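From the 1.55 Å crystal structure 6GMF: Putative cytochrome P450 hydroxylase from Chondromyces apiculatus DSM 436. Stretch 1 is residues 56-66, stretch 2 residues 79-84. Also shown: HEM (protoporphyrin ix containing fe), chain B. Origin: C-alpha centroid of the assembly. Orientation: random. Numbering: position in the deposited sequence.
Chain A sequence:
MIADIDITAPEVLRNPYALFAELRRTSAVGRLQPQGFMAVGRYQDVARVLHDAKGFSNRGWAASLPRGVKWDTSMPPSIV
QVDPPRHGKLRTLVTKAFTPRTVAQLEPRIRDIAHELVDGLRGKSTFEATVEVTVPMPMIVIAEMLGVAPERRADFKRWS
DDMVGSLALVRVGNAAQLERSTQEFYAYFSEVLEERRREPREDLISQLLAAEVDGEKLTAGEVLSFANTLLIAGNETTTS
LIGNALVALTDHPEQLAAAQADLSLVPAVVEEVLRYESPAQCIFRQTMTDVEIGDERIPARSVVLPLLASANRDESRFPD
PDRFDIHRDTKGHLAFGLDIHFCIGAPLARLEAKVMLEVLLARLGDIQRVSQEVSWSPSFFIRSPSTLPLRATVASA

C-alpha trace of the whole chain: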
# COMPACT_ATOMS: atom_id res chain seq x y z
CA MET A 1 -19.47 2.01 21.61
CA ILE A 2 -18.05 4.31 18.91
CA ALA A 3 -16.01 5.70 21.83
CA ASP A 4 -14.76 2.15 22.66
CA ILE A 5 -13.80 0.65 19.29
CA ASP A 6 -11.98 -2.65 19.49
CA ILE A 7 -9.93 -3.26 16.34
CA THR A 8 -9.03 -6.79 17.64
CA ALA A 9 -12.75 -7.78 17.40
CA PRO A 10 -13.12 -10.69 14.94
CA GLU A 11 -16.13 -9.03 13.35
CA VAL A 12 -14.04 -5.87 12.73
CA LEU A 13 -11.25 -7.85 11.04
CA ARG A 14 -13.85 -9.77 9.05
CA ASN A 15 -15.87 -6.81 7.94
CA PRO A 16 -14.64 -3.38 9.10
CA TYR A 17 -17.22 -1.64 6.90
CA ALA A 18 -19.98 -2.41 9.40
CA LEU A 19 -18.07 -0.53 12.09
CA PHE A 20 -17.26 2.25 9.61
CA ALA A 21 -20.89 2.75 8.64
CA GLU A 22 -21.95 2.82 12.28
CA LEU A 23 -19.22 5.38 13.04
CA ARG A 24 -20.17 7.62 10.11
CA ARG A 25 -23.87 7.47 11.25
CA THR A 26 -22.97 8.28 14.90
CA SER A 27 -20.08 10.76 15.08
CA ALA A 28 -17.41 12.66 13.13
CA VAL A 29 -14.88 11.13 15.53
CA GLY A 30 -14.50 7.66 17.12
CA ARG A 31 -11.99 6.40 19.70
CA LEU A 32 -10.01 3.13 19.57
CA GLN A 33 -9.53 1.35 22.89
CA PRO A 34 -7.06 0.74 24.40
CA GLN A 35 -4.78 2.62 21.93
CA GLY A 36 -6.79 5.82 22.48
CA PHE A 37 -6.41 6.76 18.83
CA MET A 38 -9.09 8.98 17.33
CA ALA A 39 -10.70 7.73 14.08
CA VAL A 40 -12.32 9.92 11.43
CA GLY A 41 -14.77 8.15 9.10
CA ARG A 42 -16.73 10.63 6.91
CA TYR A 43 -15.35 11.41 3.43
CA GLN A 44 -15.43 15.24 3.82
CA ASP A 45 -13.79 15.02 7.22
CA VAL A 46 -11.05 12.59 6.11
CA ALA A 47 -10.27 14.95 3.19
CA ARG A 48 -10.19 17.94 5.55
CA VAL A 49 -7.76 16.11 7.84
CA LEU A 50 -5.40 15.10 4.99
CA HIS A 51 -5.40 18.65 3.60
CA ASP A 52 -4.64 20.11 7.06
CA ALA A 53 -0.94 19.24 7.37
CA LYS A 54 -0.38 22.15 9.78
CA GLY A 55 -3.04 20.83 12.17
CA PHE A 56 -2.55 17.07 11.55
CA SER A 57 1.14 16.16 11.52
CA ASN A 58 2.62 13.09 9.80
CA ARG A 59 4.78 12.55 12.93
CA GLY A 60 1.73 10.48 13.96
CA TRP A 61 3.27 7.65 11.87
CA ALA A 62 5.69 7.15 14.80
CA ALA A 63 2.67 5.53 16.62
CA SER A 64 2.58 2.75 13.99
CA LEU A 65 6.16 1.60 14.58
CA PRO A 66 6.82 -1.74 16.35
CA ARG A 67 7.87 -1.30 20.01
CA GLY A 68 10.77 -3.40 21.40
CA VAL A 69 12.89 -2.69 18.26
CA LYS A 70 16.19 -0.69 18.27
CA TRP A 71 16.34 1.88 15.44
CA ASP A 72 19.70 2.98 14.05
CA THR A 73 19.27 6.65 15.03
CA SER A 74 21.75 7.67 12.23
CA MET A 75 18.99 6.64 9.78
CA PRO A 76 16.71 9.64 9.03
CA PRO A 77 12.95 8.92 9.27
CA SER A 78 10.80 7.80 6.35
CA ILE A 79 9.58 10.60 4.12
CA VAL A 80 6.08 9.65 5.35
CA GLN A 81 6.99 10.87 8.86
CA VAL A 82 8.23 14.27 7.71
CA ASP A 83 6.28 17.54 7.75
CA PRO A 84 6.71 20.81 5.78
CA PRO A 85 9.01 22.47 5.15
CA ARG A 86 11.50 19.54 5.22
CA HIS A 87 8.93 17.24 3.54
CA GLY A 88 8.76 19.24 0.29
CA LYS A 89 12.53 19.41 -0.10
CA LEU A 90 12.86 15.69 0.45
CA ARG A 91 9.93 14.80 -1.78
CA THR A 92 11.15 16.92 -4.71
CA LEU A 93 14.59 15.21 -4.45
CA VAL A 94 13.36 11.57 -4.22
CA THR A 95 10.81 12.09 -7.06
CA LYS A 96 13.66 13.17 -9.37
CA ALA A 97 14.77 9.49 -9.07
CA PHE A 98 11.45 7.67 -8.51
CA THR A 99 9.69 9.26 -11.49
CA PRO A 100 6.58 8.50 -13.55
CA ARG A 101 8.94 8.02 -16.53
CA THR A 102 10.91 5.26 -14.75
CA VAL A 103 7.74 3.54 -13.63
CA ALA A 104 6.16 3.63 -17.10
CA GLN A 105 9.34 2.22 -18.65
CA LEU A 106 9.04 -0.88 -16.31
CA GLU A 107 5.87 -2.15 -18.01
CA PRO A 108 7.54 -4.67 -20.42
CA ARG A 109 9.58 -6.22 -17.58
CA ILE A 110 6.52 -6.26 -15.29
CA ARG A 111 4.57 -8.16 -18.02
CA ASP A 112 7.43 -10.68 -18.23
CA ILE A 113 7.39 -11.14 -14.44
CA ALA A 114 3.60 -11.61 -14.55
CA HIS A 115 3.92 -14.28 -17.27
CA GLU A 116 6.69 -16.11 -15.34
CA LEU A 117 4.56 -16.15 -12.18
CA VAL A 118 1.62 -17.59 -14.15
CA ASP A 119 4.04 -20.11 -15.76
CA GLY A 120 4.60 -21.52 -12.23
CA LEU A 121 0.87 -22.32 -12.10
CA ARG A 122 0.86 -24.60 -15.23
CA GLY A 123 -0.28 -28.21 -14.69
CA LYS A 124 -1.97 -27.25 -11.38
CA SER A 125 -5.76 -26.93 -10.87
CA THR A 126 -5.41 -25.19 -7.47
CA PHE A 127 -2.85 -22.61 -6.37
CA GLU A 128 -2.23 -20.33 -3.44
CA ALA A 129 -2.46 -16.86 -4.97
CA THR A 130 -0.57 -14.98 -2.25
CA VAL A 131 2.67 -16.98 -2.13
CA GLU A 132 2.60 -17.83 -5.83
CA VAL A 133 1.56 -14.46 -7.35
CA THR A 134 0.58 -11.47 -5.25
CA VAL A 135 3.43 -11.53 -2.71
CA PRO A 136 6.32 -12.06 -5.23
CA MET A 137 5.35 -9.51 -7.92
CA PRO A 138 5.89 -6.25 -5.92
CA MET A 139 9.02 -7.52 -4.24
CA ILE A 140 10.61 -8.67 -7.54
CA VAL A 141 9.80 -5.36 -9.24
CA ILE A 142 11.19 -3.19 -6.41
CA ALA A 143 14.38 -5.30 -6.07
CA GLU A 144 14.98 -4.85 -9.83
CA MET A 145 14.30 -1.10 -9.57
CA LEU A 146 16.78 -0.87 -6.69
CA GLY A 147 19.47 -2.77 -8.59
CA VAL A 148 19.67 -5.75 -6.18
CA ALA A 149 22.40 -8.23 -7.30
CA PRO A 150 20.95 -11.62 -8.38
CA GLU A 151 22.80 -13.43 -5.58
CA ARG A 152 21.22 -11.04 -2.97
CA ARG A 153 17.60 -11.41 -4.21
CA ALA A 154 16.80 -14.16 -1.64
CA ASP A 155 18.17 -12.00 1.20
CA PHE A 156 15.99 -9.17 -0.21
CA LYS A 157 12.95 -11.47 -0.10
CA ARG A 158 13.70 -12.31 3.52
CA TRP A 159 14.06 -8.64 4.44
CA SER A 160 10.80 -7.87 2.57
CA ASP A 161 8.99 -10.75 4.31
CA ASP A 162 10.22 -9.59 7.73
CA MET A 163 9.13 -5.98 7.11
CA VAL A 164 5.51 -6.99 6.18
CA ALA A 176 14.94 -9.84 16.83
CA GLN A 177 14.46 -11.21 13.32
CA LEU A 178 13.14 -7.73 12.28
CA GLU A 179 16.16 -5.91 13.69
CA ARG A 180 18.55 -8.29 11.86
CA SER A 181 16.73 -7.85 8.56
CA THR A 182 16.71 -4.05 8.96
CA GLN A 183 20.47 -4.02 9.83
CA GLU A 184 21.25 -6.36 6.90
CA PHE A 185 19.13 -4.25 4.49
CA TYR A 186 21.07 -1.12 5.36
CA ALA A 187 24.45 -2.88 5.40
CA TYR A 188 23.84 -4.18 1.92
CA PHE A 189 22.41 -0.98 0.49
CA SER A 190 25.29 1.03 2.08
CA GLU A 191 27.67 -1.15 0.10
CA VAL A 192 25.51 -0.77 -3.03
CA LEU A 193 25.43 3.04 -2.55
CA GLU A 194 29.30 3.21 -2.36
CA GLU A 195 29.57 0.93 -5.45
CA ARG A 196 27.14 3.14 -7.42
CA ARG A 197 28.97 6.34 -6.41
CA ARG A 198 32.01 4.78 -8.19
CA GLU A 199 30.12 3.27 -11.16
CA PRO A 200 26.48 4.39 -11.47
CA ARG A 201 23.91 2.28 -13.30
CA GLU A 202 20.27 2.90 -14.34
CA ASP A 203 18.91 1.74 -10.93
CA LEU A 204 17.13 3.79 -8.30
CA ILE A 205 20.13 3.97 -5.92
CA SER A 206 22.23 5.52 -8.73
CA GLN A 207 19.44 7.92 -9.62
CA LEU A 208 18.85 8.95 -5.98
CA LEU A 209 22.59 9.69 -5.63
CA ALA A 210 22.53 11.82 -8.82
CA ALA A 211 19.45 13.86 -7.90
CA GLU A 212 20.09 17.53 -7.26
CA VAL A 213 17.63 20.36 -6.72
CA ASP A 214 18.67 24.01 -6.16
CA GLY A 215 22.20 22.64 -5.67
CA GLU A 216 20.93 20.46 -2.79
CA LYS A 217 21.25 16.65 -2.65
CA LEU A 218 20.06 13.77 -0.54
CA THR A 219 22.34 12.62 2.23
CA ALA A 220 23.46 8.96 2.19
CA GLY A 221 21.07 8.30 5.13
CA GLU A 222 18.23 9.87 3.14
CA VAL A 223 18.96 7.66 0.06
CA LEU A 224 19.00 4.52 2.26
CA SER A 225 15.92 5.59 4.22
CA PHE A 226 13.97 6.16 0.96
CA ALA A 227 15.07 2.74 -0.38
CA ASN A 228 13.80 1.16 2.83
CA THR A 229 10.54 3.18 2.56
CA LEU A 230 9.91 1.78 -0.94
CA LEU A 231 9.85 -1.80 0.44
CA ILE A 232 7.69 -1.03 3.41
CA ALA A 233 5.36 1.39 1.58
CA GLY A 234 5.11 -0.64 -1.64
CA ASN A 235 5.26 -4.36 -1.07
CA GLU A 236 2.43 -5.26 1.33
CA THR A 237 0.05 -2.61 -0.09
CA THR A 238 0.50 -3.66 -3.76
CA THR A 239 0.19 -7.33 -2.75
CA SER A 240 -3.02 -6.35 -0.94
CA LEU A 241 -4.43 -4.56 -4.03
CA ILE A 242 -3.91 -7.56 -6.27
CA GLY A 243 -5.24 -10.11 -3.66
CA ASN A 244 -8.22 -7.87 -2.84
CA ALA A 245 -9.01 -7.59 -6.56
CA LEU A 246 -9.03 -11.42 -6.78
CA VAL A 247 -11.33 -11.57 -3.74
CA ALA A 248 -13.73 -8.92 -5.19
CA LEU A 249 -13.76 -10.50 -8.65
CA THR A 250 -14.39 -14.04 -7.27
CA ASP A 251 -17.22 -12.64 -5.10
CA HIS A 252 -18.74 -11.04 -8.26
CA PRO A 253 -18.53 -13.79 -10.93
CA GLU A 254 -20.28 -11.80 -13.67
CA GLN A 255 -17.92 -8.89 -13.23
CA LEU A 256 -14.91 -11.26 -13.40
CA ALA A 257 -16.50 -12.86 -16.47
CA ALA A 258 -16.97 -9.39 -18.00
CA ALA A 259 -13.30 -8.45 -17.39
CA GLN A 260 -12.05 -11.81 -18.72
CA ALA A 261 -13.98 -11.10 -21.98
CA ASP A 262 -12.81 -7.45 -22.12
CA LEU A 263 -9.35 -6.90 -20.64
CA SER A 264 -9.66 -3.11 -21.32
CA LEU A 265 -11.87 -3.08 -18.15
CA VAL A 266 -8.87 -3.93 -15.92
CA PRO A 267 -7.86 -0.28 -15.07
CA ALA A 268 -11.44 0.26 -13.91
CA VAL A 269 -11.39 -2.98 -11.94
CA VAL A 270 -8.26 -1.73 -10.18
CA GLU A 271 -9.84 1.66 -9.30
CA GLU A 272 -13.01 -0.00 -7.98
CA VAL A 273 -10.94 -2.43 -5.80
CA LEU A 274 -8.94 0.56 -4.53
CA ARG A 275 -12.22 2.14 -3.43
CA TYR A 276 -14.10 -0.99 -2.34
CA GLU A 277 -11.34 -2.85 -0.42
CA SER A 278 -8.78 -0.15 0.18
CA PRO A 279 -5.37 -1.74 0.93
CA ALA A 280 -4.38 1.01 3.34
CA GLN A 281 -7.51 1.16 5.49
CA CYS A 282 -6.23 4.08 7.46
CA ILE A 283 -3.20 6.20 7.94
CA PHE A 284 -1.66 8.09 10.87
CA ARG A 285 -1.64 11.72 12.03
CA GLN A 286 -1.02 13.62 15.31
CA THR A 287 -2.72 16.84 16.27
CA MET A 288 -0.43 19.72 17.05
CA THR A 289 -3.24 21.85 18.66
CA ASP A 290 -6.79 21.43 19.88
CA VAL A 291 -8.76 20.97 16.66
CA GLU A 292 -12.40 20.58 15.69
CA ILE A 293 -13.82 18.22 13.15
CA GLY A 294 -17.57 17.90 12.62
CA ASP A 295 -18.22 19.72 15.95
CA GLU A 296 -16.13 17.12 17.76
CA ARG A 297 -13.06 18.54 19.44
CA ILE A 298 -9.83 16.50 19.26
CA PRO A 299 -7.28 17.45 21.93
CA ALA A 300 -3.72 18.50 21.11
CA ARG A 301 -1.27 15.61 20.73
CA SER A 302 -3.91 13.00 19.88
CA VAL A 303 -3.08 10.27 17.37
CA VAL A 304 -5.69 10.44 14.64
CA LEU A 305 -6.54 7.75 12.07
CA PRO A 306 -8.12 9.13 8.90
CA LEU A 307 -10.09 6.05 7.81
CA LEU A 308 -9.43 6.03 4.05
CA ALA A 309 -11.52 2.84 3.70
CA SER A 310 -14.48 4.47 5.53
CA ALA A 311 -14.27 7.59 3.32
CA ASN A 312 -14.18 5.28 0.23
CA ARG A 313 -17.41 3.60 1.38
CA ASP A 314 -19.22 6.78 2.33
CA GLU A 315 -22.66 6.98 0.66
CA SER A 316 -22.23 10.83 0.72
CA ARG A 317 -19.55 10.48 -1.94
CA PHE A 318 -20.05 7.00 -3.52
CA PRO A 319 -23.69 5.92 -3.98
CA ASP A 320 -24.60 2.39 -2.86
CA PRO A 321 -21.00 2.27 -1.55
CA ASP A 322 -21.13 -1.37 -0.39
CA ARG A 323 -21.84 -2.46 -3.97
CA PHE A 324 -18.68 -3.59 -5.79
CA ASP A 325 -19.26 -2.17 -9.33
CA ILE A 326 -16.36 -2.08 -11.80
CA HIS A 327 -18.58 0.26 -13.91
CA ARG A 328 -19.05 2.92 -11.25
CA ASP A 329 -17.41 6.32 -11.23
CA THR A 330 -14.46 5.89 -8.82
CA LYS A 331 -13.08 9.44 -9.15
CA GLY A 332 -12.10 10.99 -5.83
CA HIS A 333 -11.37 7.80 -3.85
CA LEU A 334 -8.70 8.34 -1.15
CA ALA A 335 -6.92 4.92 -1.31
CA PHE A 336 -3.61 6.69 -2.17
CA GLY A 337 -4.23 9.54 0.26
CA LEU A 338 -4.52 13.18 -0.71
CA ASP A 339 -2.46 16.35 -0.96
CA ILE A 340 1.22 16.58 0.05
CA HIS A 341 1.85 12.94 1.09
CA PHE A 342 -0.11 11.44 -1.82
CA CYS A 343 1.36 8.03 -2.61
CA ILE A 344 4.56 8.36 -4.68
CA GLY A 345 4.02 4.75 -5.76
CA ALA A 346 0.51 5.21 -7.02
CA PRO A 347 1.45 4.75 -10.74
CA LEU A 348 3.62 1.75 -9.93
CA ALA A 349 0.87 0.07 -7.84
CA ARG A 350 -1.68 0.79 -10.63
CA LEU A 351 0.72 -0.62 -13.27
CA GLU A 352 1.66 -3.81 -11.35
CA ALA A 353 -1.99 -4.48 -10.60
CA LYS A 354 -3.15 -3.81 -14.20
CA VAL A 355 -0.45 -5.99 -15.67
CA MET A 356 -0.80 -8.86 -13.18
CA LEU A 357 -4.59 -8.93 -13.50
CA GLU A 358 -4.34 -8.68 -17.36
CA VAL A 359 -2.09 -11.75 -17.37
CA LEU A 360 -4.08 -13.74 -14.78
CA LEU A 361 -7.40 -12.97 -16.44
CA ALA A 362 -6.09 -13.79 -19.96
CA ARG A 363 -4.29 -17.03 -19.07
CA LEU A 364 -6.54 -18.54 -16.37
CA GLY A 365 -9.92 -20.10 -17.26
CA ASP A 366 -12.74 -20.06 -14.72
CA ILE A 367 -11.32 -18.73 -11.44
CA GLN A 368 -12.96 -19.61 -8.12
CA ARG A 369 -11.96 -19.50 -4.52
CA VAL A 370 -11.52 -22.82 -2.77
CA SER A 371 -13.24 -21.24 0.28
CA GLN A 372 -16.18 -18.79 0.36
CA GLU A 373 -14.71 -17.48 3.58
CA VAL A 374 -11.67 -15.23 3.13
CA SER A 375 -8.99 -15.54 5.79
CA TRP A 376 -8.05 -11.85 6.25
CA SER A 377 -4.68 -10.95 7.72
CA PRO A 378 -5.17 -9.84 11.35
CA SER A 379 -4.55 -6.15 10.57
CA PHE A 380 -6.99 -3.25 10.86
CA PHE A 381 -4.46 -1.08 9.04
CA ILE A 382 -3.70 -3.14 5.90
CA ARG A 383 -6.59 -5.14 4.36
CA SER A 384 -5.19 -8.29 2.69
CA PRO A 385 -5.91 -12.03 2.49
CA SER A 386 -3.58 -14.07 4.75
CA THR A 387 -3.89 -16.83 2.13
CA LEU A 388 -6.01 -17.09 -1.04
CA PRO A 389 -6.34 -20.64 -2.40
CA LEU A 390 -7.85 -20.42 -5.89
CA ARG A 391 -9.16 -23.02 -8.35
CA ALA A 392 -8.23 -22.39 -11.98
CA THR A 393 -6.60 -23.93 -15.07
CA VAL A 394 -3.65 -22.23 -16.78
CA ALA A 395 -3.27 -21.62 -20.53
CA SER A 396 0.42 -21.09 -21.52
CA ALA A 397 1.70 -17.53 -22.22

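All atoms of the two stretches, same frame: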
# COMPACT_ATOMS: atom_id res chain seq x y z
N PHE A 56 -2.67 18.54 11.44
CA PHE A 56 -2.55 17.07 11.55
C PHE A 56 -1.22 16.62 10.96
O PHE A 56 -1.03 16.53 9.78
CB PHE A 56 -3.71 16.39 10.83
CG PHE A 56 -5.03 16.68 11.46
CD1 PHE A 56 -5.72 17.82 11.12
CD2 PHE A 56 -5.56 15.83 12.42
CE1 PHE A 56 -6.93 18.10 11.74
CE2 PHE A 56 -6.80 16.08 12.98
CZ PHE A 56 -7.47 17.22 12.65
N SER A 57 -0.23 16.49 11.86
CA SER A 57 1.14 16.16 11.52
C SER A 57 1.33 14.70 11.12
O SER A 57 0.73 13.81 11.70
CB SER A 57 2.01 16.45 12.70
OG SER A 57 3.34 16.07 12.42
N ASN A 58 2.25 14.46 10.19
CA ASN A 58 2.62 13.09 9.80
C ASN A 58 3.55 12.43 10.85
O ASN A 58 3.85 11.23 10.78
CB ASN A 58 3.21 13.00 8.41
CG ASN A 58 2.14 12.71 7.38
OD1 ASN A 58 1.12 13.38 7.39
ND2 ASN A 58 2.34 11.67 6.58
N ARG A 59 3.98 13.19 11.87
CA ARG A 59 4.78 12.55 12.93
C ARG A 59 3.94 11.48 13.64
O ARG A 59 4.51 10.62 14.35
CB ARG A 59 5.39 13.59 13.87
CG ARG A 59 4.42 14.18 14.87
CD ARG A 59 4.91 15.53 15.35
N GLY A 60 2.62 11.52 13.50
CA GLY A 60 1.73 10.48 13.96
C GLY A 60 2.13 9.08 13.52
O GLY A 60 1.78 8.13 14.16
N TRP A 61 2.81 8.94 12.37
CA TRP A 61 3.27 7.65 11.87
C TRP A 61 4.20 6.99 12.89
O TRP A 61 4.31 5.77 12.90
CB TRP A 61 3.95 7.76 10.52
CG TRP A 61 2.97 7.70 9.40
CD1 TRP A 61 2.47 8.76 8.71
CD2 TRP A 61 2.31 6.52 8.91
NE1 TRP A 61 1.60 8.30 7.76
CE2 TRP A 61 1.50 6.94 7.85
CE3 TRP A 61 2.40 5.16 9.21
CZ2 TRP A 61 0.72 6.04 7.12
CZ3 TRP A 61 1.64 4.26 8.48
CH2 TRP A 61 0.82 4.71 7.43
N ALA A 62 4.84 7.78 13.75
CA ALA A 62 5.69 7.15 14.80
C ALA A 62 4.89 6.16 15.65
O ALA A 62 5.47 5.19 16.11
CB ALA A 62 6.35 8.20 15.66
N ALA A 63 3.58 6.37 15.82
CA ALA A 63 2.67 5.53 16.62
C ALA A 63 2.46 4.15 15.99
O ALA A 63 1.95 3.24 16.67
CB ALA A 63 1.34 6.24 16.80
N SER A 64 2.79 4.00 14.70
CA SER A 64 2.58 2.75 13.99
C SER A 64 3.79 1.81 14.15
O SER A 64 3.75 0.65 13.71
CB SER A 64 2.35 3.00 12.52
OG SER A 64 3.58 3.27 11.88
N LEU A 65 4.90 2.32 14.66
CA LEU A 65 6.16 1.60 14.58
C LEU A 65 6.17 0.51 15.64
O LEU A 65 5.58 0.69 16.71
CB LEU A 65 7.34 2.56 14.77
CG LEU A 65 7.57 3.55 13.62
CD1 LEU A 65 8.70 4.51 13.94
CD2 LEU A 65 7.82 2.82 12.30
N PRO A 66 6.81 -0.65 15.38
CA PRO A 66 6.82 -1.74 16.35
C PRO A 66 7.65 -1.29 17.56
O PRO A 66 8.75 -0.72 17.35
CB PRO A 66 7.48 -2.90 15.59
CG PRO A 66 8.40 -2.21 14.60
CD PRO A 66 7.66 -0.93 14.21
N ILE A 79 10.27 9.48 4.69
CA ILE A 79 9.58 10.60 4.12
C ILE A 79 8.13 10.70 4.64
O ILE A 79 7.66 11.81 4.83
CB ILE A 79 9.66 10.60 2.59
CG1 ILE A 79 9.17 11.91 1.98
CG2 ILE A 79 8.95 9.41 2.01
CD1 ILE A 79 9.16 11.92 0.49
N VAL A 80 7.47 9.59 5.00
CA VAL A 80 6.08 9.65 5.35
C VAL A 80 5.92 10.22 6.76
O VAL A 80 4.83 10.57 7.16
CB VAL A 80 5.41 8.27 5.22
CG1 VAL A 80 5.74 7.36 6.39
CG2 VAL A 80 3.91 8.38 5.05
N GLN A 81 7.01 10.30 7.53
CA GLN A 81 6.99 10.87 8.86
C GLN A 81 7.37 12.35 8.86
O GLN A 81 7.29 12.94 9.93
CB GLN A 81 7.98 10.13 9.76
CG GLN A 81 7.61 8.68 9.98
CD GLN A 81 8.30 8.09 11.19
OE1 GLN A 81 9.51 8.22 11.37
NE2 GLN A 81 7.52 7.47 12.04
N VAL A 82 7.69 12.94 7.72
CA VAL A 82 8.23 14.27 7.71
C VAL A 82 7.12 15.28 7.37
O VAL A 82 6.30 15.10 6.46
CB VAL A 82 9.41 14.34 6.73
CG1 VAL A 82 10.03 15.73 6.67
CG2 VAL A 82 10.46 13.28 7.08
N ASP A 83 7.21 16.45 7.99
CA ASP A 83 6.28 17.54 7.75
C ASP A 83 6.95 18.68 6.98
O ASP A 83 8.18 18.79 6.93
CB ASP A 83 5.79 18.13 9.06
CG ASP A 83 4.92 17.21 9.88
OD1 ASP A 83 4.14 16.41 9.28
OD2 ASP A 83 5.06 17.24 11.10
N PRO A 84 6.15 19.58 6.37
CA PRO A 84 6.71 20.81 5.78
C PRO A 84 7.48 21.54 6.89
O PRO A 84 7.13 21.44 8.06
CB PRO A 84 5.46 21.55 5.29
CG PRO A 84 4.46 20.42 5.08
CD PRO A 84 4.68 19.54 6.28
CHA HEM B . 2.29 7.20 0.64
CHB HEM B . -1.17 4.09 -0.16
CHC HEM B . 1.84 1.61 -3.02
CHD HEM B . 5.41 4.51 -1.90
C1A HEM B . 1.06 6.58 0.63
C2A HEM B . -0.08 7.16 1.26
C3A HEM B . -1.06 6.25 1.06
C4A HEM B . -0.52 5.19 0.29
CMA HEM B . -2.48 6.26 1.56
CAA HEM B . -0.20 8.45 2.02
CBA HEM B . 0.31 8.37 3.48
CGA HEM B . 0.05 9.63 4.28
O1A HEM B . -0.63 10.57 3.79
O2A HEM B . 0.47 9.58 5.49
C1B HEM B . -0.67 3.10 -1.02
C2B HEM B . -1.42 2.01 -1.57
C3B HEM B . -0.60 1.28 -2.37
C4B HEM B . 0.70 1.97 -2.33
CMB HEM B . -2.84 1.79 -1.24
CAB HEM B . -0.86 0.08 -3.25
CBB HEM B . -2.07 -0.18 -3.63
C1C HEM B . 3.06 2.17 -3.04
C2C HEM B . 4.18 1.66 -3.79
C3C HEM B . 5.20 2.54 -3.44
C4C HEM B . 4.72 3.47 -2.49
CMC HEM B . 4.15 0.59 -4.84
CAC HEM B . 6.59 2.59 -3.89
CBC HEM B . 7.19 1.64 -4.57
C1D HEM B . 4.84 5.45 -1.09
C2D HEM B . 5.63 6.56 -0.47
C3D HEM B . 4.75 7.31 0.22
C4D HEM B . 3.44 6.68 0.04
CMD HEM B . 7.12 6.70 -0.70
CAD HEM B . 5.08 8.54 1.02
CBD HEM B . 4.88 9.88 0.30
CGD HEM B . 5.12 11.08 1.19
O1D HEM B . 5.34 12.16 0.62
O2D HEM B . 5.05 10.97 2.44
NA HEM B . 0.78 5.37 0.02
NB HEM B . 0.56 3.02 -1.52
NC HEM B . 3.40 3.23 -2.23
ND HEM B . 3.52 5.55 -0.68
FE HEM B . 2.05 4.38 -1.17
O HOH W 1 2.50 3.23 0.70

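The shortest contact between the two stretches is a very short hydrogen bond, 2.5 Å from Ser 57 OG to Asp 83 OD2. It is one half of a two-point grip, because the other carboxylate oxygen of the same residue is also engaged: Asn 58 N donates to Asp 83 OD1 at 2.9 Å with an N-H...acceptor angle of 157°. Asp 83 directs its CA-to-CB bond sideways to stretch 1, and chi1 of -67° (m) with chi2 of -34° brings the carboxylate closer. Ser 57, with chi1 of 177° (t), uses its hydroxyl twice: OG donates to the aspartate and accepts from Arg 59 N at 3.0 Å, with an angle of 167°. The carboxylate and this hydroxyl thus satisfy two successive backbone amides, those of Asn 58 and Arg 59, where the strand gives way to the 3-10 segment.

The side chain of Asn 58 points toward stretch 2 and makes the third hydrogen bond across the contact, ND2 to Val 80 O at 2.8 Å and 162°. Asn 58 ND2 also donates to HEM O2A, at 3.0 Å and a less linear 137°, so a single amide group links the carbonyl of stretch 2 to a heme carboxylate. Asn 58 chi1 of -93° lies between the usual wells. HEM O2A accepts a second bond from Trp 61 NE1, 2.8 Å long and at 161°; the oxygen lies at the edge of the indole, near the ring plane, as expected for an in-plane N-H donor.

The face of that indole is used differently. Val 80 CG2 sits 4.0 Å from the centroid of the Trp 61 five-membered ring, 28° off the ring normal, which identifies a CH-pi contact over the face. Trp 61 therefore meets the heme at its edge and Val 80 over one face.

Gln 81 has the largest covered area of any residue in the contact, 94 Å², yet makes no hydrogen bond across it. Its CA-to-CB bond points away, but the end of the side chain comes nearer, and the side chain packs against the 3-10 segment and the loop residue after it: Gln 81 CG is 3.8 Å from Trp 61 CB, and at its end Gln 81 NE2 is 3.7 Å from Leu 65 CD1. The 3.2 Å separation of Gln 81 NE2 from Ala 62 N is a close approach of two donors, not a bond; Ala 62 N instead donates to Arg 59 O at 2.9 Å within its own segment.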